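Local coordinates for NEQ263 (Nanoarchaeum equitans Kin4-M, PDB 5BN3), which probably binds ATP as the B-type subunit of an archaeal ATP synthase core complex, at residues D167-K170 with M171-E175. Residues are numbered along the deposited sequence; the frame is centred on the assembly and turned at random.
Sequences DIYK and MFIDE
Ile168 and Phe172 run alongside each other in the same direction, one helical turn apart. The branch methyl CG2 of Ile168 meets ring atom CE1 of Phe172 at 4.2 Å. With its CG beside the backbone N (chi1 -81°), the Phe172 ring brings its edge to the carbonyl of Ile168. There Phe172 CD1 lies 3.2 Å from Ile168 O, near the ring plane. Ile168 also meets Met171, its CD1 lying 4.4 Å from Met171 CE; the bend at Met171 chi3 turns that methyl back. Next round the helix, the Ile173 methyl CD1 approaches Tyr169 CD1 obliquely at 4.3 Å. These residues belong to helix 166-178, the crossover helix of a beta-alpha-beta unit between parallel strands 156-162 and 185-190 in the nucleotide-binding domain. Phe172 stacks on Phe159 and touches Leu145 of helix 140-151, while Ile173 packs on Ile187 and Ile189. Were Phe172 cut back to an alanine, Ile168 CG2 would probably lose its ring neighbour and a gap would be likely to open beside Phe159. Ile173 N reaches Tyr169 O nearly straight (171°), and Asp174 N donates to Lys170 O at 2.9 Å. Met171 N bonds to Asp167 O at 3.3 Å. At the polar edge, Lys170 NZ and Asp174 OD1 stay 6.6 Å apart, too far for a salt bridge. Lys170 packs on Lys193 and Asp174 on Asp195, both of the neighbouring alpha chain.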
ATOM      1  N   ASP B 167      26.544  23.766  -0.761  1.00 36.73           N
ATOM      2  CA  ASP B 167      26.787  23.828  -2.203  1.00 37.79           C
ATOM      3  C   ASP B 167      25.659  24.540  -2.940  1.00 46.29           C
ATOM      4  O   ASP B 167      25.894  25.271  -3.902  1.00 46.70           O
ATOM      5  CB  ASP B 167      26.924  22.414  -2.767  1.00 45.26           C
ATOM      6  CG  ASP B 167      28.250  21.776  -2.434  1.00 57.65           C
ATOM      7  OD1 ASP B 167      29.018  22.359  -1.639  1.00 54.71           O
ATOM      8  OD2 ASP B 167      28.517  20.680  -2.965  1.00 61.17           O
ATOM      9  N   ILE B 168      24.432  24.315  -2.483  1.00 41.57           N
ATOM     10  CA  ILE B 168      23.258  24.882  -3.135  1.00 37.57           C
ATOM     11  C   ILE B 168      23.086  26.376  -2.841  1.00 45.22           C
ATOM     12  O   ILE B 168      23.020  27.186  -3.768  1.00 42.97           O
ATOM     13  CB  ILE B 168      21.973  24.101  -2.770  1.00 39.95           C
ATOM     14  CG1 ILE B 168      22.121  22.622  -3.146  1.00 53.22           C
ATOM     15  CG2 ILE B 168      20.767  24.706  -3.461  1.00 44.21           C
ATOM     16  CD1 ILE B 168      22.518  22.389  -4.596  1.00 52.41           C
ATOM     17  N   TYR B 169      23.032  26.753  -1.564  1.00 33.22           N
ATOM     18  CA  TYR B 169      22.832  28.168  -1.240  1.00 41.13           C
ATOM     19  C   TYR B 169      24.028  29.060  -1.595  1.00 43.14           C
ATOM     20  O   TYR B 169      23.856  30.251  -1.850  1.00 43.86           O
ATOM     21  CB  TYR B 169      22.329  28.393   0.203  1.00 34.27           C
ATOM     22  CG  TYR B 169      23.260  28.022   1.341  1.00 44.41           C
ATOM     23  CD1 TYR B 169      24.402  28.767   1.612  1.00 46.09           C
ATOM     24  CD2 TYR B 169      22.953  26.969   2.192  1.00 44.17           C
ATOM     25  CE1 TYR B 169      25.232  28.444   2.668  1.00 41.73           C
ATOM     26  CE2 TYR B 169      23.774  26.642   3.252  1.00 41.37           C
ATOM     27  CZ  TYR B 169      24.911  27.382   3.482  1.00 52.71           C
ATOM     28  OH  TYR B 169      25.737  27.063   4.534  1.00 58.18           O
ATOM     29  N   LYS B 170      25.226  28.484  -1.633  1.00 44.63           N
ATOM     30  CA  LYS B 170      26.397  29.235  -2.080  1.00 46.66           C
ATOM     31  C   LYS B 170      26.382  29.436  -3.592  1.00 50.63           C
ATOM     32  O   LYS B 170      26.928  30.416  -4.094  1.00 47.41           O
ATOM     33  CB  LYS B 170      27.697  28.557  -1.633  1.00 45.87           C
ATOM     34  CG  LYS B 170      27.905  28.571  -0.127  1.00 62.14           C
ATOM     35  CD  LYS B 170      29.358  28.822   0.241  1.00 77.01           C
ATOM     36  CE  LYS B 170      29.489  29.151   1.723  1.00 86.60           C
ATOM     37  NZ  LYS B 170      30.790  29.803   2.048  1.00 73.95           N
ATOM     38  N   MET B 171      25.757  28.510  -4.313  1.00 45.53           N
ATOM     39  CA  MET B 171      25.579  28.650  -5.757  1.00 50.37           C
ATOM     40  C   MET B 171      24.729  29.877  -6.071  1.00 47.96           C
ATOM     41  O   MET B 171      25.015  30.619  -7.012  1.00 48.73           O
ATOM     42  CB  MET B 171      24.923  27.395  -6.342  1.00 51.06           C
ATOM     43  CG  MET B 171      24.652  27.472  -7.834  1.00 59.67           C
ATOM     44  SD  MET B 171      23.541  26.179  -8.427  1.00 73.20           S
ATOM     45  CE  MET B 171      24.360  24.711  -7.806  1.00 83.19           C
ATOM     46  N   PHE B 172      23.689  30.088  -5.271  1.00 41.44           N
ATOM     47  CA  PHE B 172      22.825  31.256  -5.415  1.00 47.45           C
ATOM     48  C   PHE B 172      23.567  32.540  -5.060  1.00 47.18           C
ATOM     49  O   PHE B 172      23.583  33.491  -5.841  1.00 41.75           O
ATOM     50  CB  PHE B 172      21.590  31.119  -4.521  1.00 45.31           C
ATOM     51  CG  PHE B 172      20.507  30.259  -5.106  1.00 47.93           C
ATOM     52  CD1 PHE B 172      20.572  28.877  -5.016  1.00 46.00           C
ATOM     53  CD2 PHE B 172      19.415  30.836  -5.735  1.00 48.70           C
ATOM     54  CE1 PHE B 172      19.570  28.086  -5.552  1.00 45.03           C
ATOM     55  CE2 PHE B 172      18.410  30.052  -6.272  1.00 52.21           C
ATOM     56  CZ  PHE B 172      18.488  28.676  -6.180  1.00 48.03           C
ATOM     57  N   ILE B 173      24.161  32.560  -3.868  1.00 42.05           N
ATOM     58  CA  ILE B 173      24.903  33.720  -3.375  1.00 49.31           C
ATOM     59  C   ILE B 173      25.989  34.168  -4.354  1.00 39.30           C
ATOM     60  O   ILE B 173      26.112  35.357  -4.658  1.00 48.00           O
ATOM     61  CB  ILE B 173      25.539  33.425  -1.993  1.00 43.56           C
ATOM     62  CG1 ILE B 173      24.452  33.280  -0.923  1.00 49.18           C
ATOM     63  CG2 ILE B 173      26.512  34.521  -1.593  1.00 41.57           C
ATOM     64  CD1 ILE B 173      24.985  32.898   0.447  1.00 50.86           C
ATOM     65  N   ASP B 174      26.766  33.210  -4.852  1.00 37.59           N
ATOM     66  CA  ASP B 174      27.853  33.514  -5.780  1.00 51.26           C
ATOM     67  C   ASP B 174      27.364  34.081  -7.116  1.00 46.61           C
ATOM     68  O   ASP B 174      28.002  34.965  -7.684  1.00 48.39           O
ATOM     69  CB  ASP B 174      28.733  32.277  -6.004  1.00 50.93           C
ATOM     70  CG  ASP B 174      29.531  31.892  -4.766  1.00 70.19           C
ATOM     71  OD1 ASP B 174      29.557  32.680  -3.796  1.00 76.90           O
ATOM     72  OD2 ASP B 174      30.143  30.803  -4.771  1.00 74.63           O
ATOM     73  N   GLU B 175      26.237  33.579  -7.614  1.00 48.41           N
ATOM     74  CA  GLU B 175      25.662  34.084  -8.863  1.00 47.15           C
ATOM     75  C   GLU B 175      25.096  35.489  -8.678  1.00 52.21           C
ATOM     76  O   GLU B 175      25.237  36.345  -9.554  1.00 47.58           O
ATOM     77  CB  GLU B 175      24.577  33.131  -9.385  1.00 57.29           C
ATOM     78  CG  GLU B 175      23.838  33.610 -10.633  1.00 67.59           C
ATOM     79  CD  GLU B 175      24.593  33.342 -11.929  1.00 78.95           C
ATOM     80  OE1 GLU B 175      25.806  33.049 -11.873  1.00 79.92           O
ATOM     81  OE2 GLU B 175      23.968  33.424 -13.009  1.00 93.98           O
TER